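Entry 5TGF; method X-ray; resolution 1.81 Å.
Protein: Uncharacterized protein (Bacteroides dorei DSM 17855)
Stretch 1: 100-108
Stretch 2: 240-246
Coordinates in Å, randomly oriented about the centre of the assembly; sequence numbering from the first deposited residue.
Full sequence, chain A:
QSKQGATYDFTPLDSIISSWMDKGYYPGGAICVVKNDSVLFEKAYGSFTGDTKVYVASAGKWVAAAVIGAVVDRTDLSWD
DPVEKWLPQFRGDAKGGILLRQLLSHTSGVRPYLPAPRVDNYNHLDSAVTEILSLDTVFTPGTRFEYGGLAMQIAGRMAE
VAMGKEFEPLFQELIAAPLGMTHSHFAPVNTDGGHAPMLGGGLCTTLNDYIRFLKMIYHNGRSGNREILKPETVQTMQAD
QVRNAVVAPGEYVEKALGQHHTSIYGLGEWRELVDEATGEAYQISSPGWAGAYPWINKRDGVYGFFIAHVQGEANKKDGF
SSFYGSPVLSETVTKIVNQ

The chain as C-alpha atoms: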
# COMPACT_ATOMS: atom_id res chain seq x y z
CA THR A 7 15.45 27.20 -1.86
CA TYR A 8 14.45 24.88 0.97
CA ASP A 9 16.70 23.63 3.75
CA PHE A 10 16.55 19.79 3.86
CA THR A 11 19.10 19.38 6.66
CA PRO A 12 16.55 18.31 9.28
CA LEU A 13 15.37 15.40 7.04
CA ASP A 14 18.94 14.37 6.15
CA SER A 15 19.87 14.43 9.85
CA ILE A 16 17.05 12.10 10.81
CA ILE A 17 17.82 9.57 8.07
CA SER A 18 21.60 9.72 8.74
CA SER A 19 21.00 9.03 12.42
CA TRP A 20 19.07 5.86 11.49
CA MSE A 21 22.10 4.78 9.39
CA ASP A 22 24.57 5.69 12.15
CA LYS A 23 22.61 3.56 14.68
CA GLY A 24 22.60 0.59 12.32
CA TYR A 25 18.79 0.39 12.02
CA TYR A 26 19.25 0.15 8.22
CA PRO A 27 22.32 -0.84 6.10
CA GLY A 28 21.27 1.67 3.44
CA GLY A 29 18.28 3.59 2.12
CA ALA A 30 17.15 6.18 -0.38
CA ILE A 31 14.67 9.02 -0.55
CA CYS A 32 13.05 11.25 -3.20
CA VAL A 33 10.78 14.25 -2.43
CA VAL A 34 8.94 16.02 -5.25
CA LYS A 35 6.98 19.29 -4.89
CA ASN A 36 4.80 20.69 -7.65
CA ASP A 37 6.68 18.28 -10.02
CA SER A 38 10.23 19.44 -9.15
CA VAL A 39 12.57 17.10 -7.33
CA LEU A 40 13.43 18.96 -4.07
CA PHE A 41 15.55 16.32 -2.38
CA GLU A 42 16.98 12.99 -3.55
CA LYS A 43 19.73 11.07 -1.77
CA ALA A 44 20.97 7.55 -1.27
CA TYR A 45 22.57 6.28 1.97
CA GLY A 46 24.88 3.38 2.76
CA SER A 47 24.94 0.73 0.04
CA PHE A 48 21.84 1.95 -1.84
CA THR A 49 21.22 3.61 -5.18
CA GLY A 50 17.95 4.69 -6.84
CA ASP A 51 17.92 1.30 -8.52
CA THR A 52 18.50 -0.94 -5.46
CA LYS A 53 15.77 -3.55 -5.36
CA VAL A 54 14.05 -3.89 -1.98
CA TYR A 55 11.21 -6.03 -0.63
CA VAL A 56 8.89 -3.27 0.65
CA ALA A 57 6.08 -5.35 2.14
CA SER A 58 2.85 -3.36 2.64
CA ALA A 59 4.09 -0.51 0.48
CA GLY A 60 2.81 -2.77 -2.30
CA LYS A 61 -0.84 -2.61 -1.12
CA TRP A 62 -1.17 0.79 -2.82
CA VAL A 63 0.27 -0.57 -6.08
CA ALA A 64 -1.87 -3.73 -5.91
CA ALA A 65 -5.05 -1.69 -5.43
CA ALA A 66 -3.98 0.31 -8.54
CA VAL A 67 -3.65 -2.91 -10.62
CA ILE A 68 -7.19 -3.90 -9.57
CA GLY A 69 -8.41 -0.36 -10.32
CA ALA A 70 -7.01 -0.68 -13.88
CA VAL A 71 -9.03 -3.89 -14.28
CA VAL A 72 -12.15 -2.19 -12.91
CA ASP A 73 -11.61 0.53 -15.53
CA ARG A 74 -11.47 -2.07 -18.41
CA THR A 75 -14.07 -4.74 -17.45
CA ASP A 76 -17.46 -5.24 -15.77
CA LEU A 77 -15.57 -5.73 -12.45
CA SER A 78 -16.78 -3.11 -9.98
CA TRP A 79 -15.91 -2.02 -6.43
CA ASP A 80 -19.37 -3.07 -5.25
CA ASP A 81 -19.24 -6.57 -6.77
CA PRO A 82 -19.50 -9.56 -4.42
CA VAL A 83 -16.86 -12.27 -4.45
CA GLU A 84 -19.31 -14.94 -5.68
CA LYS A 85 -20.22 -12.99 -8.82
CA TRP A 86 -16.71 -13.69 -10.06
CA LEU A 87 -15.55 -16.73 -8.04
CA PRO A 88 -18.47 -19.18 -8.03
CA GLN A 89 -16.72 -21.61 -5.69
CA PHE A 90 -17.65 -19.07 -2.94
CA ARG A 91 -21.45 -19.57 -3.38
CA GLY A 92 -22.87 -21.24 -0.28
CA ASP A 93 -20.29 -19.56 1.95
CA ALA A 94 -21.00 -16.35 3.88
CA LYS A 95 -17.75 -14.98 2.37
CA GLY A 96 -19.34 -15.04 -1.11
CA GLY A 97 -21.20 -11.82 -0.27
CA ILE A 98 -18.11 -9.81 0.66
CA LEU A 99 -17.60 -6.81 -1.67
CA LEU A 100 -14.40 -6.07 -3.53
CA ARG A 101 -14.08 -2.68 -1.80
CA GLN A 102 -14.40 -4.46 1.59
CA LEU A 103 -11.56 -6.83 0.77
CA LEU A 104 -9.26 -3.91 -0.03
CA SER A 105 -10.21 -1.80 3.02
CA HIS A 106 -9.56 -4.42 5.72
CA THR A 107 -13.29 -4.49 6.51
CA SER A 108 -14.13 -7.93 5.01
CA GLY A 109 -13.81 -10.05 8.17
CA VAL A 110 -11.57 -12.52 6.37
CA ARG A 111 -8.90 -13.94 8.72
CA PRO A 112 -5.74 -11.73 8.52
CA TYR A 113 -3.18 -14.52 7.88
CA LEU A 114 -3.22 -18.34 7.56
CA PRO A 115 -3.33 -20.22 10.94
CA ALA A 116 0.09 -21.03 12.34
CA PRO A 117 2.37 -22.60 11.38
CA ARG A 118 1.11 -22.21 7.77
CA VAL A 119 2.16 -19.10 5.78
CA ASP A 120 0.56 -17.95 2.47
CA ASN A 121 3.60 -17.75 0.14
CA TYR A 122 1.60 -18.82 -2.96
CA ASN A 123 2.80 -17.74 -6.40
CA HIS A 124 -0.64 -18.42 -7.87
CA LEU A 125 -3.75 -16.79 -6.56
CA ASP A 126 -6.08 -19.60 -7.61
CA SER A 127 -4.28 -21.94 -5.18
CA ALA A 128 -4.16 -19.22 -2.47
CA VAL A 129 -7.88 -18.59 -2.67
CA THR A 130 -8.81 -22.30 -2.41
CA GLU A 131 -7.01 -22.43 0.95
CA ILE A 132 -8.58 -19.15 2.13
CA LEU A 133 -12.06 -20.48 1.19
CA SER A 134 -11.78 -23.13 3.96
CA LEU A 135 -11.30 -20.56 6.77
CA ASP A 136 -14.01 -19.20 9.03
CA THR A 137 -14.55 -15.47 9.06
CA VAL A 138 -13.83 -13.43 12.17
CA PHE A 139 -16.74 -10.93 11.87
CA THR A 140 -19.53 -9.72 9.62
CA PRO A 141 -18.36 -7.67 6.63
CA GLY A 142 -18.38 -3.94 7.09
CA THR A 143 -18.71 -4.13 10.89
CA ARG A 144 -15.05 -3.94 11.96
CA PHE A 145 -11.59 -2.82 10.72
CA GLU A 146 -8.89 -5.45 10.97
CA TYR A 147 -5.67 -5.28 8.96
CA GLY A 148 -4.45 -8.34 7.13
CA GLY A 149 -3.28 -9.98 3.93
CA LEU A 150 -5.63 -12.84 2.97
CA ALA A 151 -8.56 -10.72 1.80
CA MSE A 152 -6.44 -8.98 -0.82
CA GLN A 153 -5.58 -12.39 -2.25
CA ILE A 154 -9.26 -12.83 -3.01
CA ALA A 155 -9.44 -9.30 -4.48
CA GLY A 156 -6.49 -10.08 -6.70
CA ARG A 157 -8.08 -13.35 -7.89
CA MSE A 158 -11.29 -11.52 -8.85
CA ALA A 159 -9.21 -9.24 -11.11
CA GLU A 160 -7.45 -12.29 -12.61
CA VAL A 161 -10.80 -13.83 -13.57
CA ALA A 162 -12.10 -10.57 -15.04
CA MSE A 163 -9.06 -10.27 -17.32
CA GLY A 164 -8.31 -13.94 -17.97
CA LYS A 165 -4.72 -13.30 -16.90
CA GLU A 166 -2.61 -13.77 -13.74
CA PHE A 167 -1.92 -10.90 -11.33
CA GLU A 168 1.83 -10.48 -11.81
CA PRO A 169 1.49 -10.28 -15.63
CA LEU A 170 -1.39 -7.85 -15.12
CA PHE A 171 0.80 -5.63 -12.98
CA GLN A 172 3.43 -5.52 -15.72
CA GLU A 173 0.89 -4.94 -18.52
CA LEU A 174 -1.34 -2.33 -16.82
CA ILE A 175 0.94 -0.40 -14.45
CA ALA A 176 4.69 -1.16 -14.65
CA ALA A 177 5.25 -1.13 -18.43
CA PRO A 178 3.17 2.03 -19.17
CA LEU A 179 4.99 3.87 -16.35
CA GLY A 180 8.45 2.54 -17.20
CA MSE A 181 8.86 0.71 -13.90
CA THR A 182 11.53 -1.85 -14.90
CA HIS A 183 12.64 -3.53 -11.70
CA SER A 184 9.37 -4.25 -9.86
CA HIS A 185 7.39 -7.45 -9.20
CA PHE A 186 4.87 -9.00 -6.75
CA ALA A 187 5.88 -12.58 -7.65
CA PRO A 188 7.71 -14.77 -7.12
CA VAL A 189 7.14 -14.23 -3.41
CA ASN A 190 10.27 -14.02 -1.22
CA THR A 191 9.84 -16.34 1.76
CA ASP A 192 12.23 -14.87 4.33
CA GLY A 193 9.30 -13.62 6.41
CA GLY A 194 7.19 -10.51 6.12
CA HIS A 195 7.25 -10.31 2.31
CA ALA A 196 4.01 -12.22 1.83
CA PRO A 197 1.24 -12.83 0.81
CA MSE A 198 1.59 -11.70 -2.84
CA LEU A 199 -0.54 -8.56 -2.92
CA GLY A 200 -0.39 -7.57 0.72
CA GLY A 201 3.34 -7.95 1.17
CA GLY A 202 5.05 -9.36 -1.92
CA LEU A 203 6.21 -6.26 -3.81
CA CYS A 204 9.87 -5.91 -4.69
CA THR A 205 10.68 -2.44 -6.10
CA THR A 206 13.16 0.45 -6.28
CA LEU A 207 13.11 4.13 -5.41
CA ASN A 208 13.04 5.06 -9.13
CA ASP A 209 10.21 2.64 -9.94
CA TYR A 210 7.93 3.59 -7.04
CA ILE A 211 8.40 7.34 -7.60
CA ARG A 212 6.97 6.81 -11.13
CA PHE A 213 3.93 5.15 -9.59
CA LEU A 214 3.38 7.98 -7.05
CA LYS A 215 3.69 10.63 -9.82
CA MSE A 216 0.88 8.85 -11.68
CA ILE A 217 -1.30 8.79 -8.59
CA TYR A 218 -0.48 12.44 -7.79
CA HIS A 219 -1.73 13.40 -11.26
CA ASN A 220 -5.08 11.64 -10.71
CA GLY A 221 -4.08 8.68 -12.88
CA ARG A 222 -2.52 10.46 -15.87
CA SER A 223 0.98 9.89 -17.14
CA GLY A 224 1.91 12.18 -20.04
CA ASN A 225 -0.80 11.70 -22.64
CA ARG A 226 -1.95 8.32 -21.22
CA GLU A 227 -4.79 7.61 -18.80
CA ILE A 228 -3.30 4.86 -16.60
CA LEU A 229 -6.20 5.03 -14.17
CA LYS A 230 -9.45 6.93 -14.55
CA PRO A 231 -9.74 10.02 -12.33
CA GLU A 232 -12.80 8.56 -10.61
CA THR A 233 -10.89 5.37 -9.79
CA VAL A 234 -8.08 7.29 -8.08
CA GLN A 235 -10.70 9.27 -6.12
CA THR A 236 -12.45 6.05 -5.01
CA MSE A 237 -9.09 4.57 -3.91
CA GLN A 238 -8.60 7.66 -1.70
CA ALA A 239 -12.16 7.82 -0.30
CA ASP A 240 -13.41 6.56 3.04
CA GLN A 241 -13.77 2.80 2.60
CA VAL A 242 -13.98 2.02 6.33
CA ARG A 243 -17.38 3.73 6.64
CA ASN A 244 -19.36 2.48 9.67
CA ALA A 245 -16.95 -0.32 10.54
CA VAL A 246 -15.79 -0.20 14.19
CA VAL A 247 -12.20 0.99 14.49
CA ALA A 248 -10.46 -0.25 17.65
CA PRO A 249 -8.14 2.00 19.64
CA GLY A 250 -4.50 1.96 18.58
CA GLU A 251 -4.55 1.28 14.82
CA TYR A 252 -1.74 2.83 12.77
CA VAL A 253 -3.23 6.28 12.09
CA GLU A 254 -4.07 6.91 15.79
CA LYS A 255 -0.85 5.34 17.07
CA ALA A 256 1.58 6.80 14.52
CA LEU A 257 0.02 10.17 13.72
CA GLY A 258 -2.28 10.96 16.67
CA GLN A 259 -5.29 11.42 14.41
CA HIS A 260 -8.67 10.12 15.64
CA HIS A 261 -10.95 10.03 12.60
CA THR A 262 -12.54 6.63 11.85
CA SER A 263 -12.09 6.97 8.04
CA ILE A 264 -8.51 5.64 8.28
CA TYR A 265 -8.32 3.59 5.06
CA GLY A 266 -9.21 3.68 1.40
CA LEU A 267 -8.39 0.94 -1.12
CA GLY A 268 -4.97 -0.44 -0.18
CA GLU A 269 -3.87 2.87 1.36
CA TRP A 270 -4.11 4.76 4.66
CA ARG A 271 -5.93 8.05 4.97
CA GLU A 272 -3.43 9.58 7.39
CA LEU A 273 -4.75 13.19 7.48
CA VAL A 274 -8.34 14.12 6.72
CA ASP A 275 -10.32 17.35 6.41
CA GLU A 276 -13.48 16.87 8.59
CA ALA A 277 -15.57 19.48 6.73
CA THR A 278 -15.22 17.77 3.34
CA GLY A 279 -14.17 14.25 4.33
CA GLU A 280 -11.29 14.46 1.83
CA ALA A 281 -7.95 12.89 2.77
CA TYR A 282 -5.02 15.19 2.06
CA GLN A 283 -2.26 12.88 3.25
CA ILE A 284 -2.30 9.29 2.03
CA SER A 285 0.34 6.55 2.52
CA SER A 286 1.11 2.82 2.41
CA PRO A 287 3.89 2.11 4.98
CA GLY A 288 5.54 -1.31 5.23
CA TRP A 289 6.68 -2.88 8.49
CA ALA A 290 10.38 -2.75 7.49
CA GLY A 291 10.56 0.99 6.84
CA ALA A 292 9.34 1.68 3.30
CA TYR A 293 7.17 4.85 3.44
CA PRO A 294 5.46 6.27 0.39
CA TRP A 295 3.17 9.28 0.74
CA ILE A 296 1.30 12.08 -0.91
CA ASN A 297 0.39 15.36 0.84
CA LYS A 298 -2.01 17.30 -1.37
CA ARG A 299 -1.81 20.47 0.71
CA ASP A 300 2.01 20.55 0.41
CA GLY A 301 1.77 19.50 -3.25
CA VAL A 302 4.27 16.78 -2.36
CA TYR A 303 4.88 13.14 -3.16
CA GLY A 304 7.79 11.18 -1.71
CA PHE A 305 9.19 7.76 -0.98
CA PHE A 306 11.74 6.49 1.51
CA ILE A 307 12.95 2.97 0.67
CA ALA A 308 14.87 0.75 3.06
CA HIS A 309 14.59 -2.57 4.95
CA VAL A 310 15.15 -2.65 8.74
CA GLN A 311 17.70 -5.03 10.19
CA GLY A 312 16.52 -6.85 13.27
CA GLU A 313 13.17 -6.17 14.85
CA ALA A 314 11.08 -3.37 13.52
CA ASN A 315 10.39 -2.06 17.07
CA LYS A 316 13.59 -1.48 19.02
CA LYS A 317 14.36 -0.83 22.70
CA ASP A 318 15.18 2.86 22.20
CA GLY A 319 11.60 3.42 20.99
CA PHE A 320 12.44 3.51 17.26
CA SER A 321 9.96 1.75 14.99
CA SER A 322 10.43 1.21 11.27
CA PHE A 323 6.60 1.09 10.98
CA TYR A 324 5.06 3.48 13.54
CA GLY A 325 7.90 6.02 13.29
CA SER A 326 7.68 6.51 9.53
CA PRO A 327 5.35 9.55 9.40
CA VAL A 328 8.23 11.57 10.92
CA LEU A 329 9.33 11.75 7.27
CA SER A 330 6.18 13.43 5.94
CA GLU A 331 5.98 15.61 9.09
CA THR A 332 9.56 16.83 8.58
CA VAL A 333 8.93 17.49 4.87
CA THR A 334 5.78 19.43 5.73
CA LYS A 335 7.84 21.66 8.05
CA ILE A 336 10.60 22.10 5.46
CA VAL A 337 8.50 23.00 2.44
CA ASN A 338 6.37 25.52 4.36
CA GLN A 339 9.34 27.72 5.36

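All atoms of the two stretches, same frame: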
# COMPACT_ATOMS: atom_id res chain seq x y z
N LEU A 100 -15.78 -6.34 -3.17
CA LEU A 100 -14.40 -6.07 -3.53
C LEU A 100 -13.80 -4.91 -2.73
O LEU A 100 -12.68 -4.99 -2.25
CB LEU A 100 -14.30 -5.81 -5.03
CG LEU A 100 -12.95 -5.36 -5.56
CD1 LEU A 100 -11.84 -6.39 -5.30
CD2 LEU A 100 -13.09 -5.05 -7.04
N ARG A 101 -14.56 -3.83 -2.57
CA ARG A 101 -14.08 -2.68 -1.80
C ARG A 101 -13.85 -3.04 -0.32
O ARG A 101 -13.01 -2.41 0.35
CB ARG A 101 -15.04 -1.51 -1.93
CG ARG A 101 -16.44 -1.74 -1.37
CD ARG A 101 -17.22 -0.43 -1.38
NE ARG A 101 -18.60 -0.60 -1.00
CZ ARG A 101 -19.06 -0.72 0.25
NH1 ARG A 101 -18.25 -0.66 1.30
NH2 ARG A 101 -20.35 -0.90 0.42
N GLN A 102 -14.57 -4.04 0.19
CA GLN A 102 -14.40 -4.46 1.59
C GLN A 102 -13.12 -5.27 1.77
O GLN A 102 -12.44 -5.15 2.80
CB GLN A 102 -15.58 -5.29 2.10
CG GLN A 102 -16.83 -4.41 2.27
CD GLN A 102 -18.12 -5.17 2.56
OE1 GLN A 102 -18.30 -6.32 2.16
NE2 GLN A 102 -19.05 -4.49 3.20
N LEU A 103 -12.82 -6.09 0.78
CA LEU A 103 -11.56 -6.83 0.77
C LEU A 103 -10.37 -5.87 0.87
O LEU A 103 -9.47 -6.08 1.66
CB LEU A 103 -11.44 -7.72 -0.49
CG LEU A 103 -12.46 -8.86 -0.64
CD1 LEU A 103 -12.46 -9.46 -2.05
CD2 LEU A 103 -12.25 -9.95 0.40
N LEU A 104 -10.41 -4.80 0.10
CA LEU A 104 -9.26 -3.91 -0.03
C LEU A 104 -9.18 -2.84 1.06
O LEU A 104 -8.33 -1.96 0.99
CB LEU A 104 -9.28 -3.25 -1.40
CG LEU A 104 -9.01 -4.15 -2.60
CD1 LEU A 104 -9.44 -3.49 -3.90
CD2 LEU A 104 -7.55 -4.52 -2.68
N SER A 105 -10.16 -2.81 1.97
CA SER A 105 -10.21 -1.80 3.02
C SER A 105 -10.09 -2.42 4.41
O SER A 105 -10.27 -1.73 5.40
CB SER A 105 -11.50 -1.00 2.93
OG SER A 105 -12.64 -1.84 3.13
N HIS A 106 -9.71 -3.71 4.48
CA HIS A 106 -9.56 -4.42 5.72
C HIS A 106 -10.85 -4.52 6.53
O HIS A 106 -10.81 -4.50 7.77
CB HIS A 106 -8.44 -3.81 6.54
CG HIS A 106 -7.15 -3.76 5.79
ND1 HIS A 106 -6.52 -4.90 5.35
CD2 HIS A 106 -6.43 -2.72 5.31
CE1 HIS A 106 -5.45 -4.57 4.65
NE2 HIS A 106 -5.35 -3.25 4.66
N THR A 107 -11.99 -4.45 5.84
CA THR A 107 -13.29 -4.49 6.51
C THR A 107 -14.10 -5.73 6.09
O THR A 107 -15.28 -5.81 6.37
CB THR A 107 -14.12 -3.22 6.30
OG1 THR A 107 -14.33 -2.98 4.90
CG2 THR A 107 -13.44 -2.03 6.92
N SER A 108 -13.44 -6.74 5.52
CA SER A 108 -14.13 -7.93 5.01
C SER A 108 -14.51 -8.95 6.09
O SER A 108 -15.45 -9.73 5.88
CB SER A 108 -13.28 -8.62 3.96
OG SER A 108 -12.13 -9.23 4.51
N ASP A 240 -13.09 7.34 1.86
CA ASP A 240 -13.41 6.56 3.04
C ASP A 240 -13.99 5.21 2.63
O ASP A 240 -15.10 5.16 2.15
CB ASP A 240 -14.45 7.32 3.88
CG ASP A 240 -14.85 6.59 5.15
OD1 ASP A 240 -14.25 5.56 5.51
OD2 ASP A 240 -15.72 7.09 5.85
N GLN A 241 -13.24 4.13 2.83
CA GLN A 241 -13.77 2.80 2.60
C GLN A 241 -14.00 2.02 3.90
O GLN A 241 -14.40 0.85 3.88
CB GLN A 241 -12.87 2.02 1.63
CG GLN A 241 -12.65 2.70 0.29
CD GLN A 241 -13.93 2.78 -0.55
OE1 GLN A 241 -14.93 2.17 -0.22
NE2 GLN A 241 -13.88 3.51 -1.67
N VAL A 242 -13.75 2.65 5.03
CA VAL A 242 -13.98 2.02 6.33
C VAL A 242 -15.46 2.20 6.69
O VAL A 242 -16.12 1.27 7.13
CB VAL A 242 -13.07 2.63 7.41
CG1 VAL A 242 -13.40 2.05 8.77
CG2 VAL A 242 -11.60 2.34 7.09
N ARG A 243 -15.97 3.40 6.46
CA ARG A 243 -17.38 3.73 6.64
C ARG A 243 -17.88 3.54 8.06
O ARG A 243 -17.39 4.22 8.95
CB ARG A 243 -18.17 3.05 5.56
CG ARG A 243 -17.61 3.54 4.24
CD ARG A 243 -18.46 3.16 3.11
NE ARG A 243 -17.78 3.25 1.82
CZ ARG A 243 -18.41 2.92 0.71
NH1 ARG A 243 -19.69 2.61 0.78
NH2 ARG A 243 -17.80 2.93 -0.46
N ASN A 244 -18.83 2.64 8.30
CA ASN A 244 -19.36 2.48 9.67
C ASN A 244 -18.68 1.36 10.43
O ASN A 244 -19.10 1.02 11.54
CB ASN A 244 -20.86 2.21 9.64
CG ASN A 244 -21.63 3.35 9.03
OD1 ASN A 244 -21.50 4.50 9.45
ND2 ASN A 244 -22.44 3.05 8.03
N ALA A 245 -17.64 0.75 9.85
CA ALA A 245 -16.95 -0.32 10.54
C ALA A 245 -16.33 0.23 11.84
O ALA A 245 -15.82 1.36 11.85
CB ALA A 245 -15.88 -0.93 9.63
N VAL A 246 -16.35 -0.57 12.89
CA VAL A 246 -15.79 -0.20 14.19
C VAL A 246 -14.28 -0.24 14.10
O VAL A 246 -13.70 -1.27 13.71
CB VAL A 246 -16.28 -1.10 15.34
CG1 VAL A 246 -15.49 -0.80 16.64
CG2 VAL A 246 -17.80 -0.94 15.53
O HOH W 1 -15.47 -0.08 1.49
O HOH W 2 -16.62 -1.07 5.35

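No direct hydrogen bond joins the two stretches; their contact, which buries 312 Å² in total, rests on stacking, packing and bridging water.

The most striking element is a pair of like charges. The guanidinium of R101 lies flat on that of R243, with centres 3.7 Å apart and planes inclined by only 12°. R101 CZ sits 3.4 Å from R243 NH1, and R101 NH2 approaches the same NH1 to 3.6 Å. Face-to-face stacking leaves the in-plane N-H groups free to find acceptors around the edges. R243 NH2 donates to Q241 OE1 (3.0 Å), and R243 NE makes a weak bond to D240 O (3.3 Å), while R101 NH1 donates to water 1 (2.8 Å) and R101 NE is bonded elsewhere in the structure.

Water supplies the polar links. Water 1 accepts from R101 NH1 and donates to both Q241 O (2.8 Å) and Q241 OE1 (2.9 Å), so it ties the arginine to backbone and side chain of one residue. Water 2 lies 3.0 Å from T107 OG1 and donates to V242 O, also at 3.0 Å, forming a second bridge.

Packing contacts complete the contact. S105 and Q241 are the closest residues by CA position (5.8 Å), and their CB atoms meet at 3.6 Å. S105 OG also lies 3.3 Å from Q241 O, but the hydrogen bond it donates is to R101 O (2.9 Å), within its own stretch. Further along, T107 CG2 packs against A245 CB at 3.8 Å and V242 CA at 4.1 Å.

Local bonds shape the second stretch. D240 OD1 accepts from V242 N (3.0 Å) and R243 N (2.9 Å), and A245 N donates to V242 O (3.2 Å) within a type II' turn. V242 O thus serves both the turn and water 2.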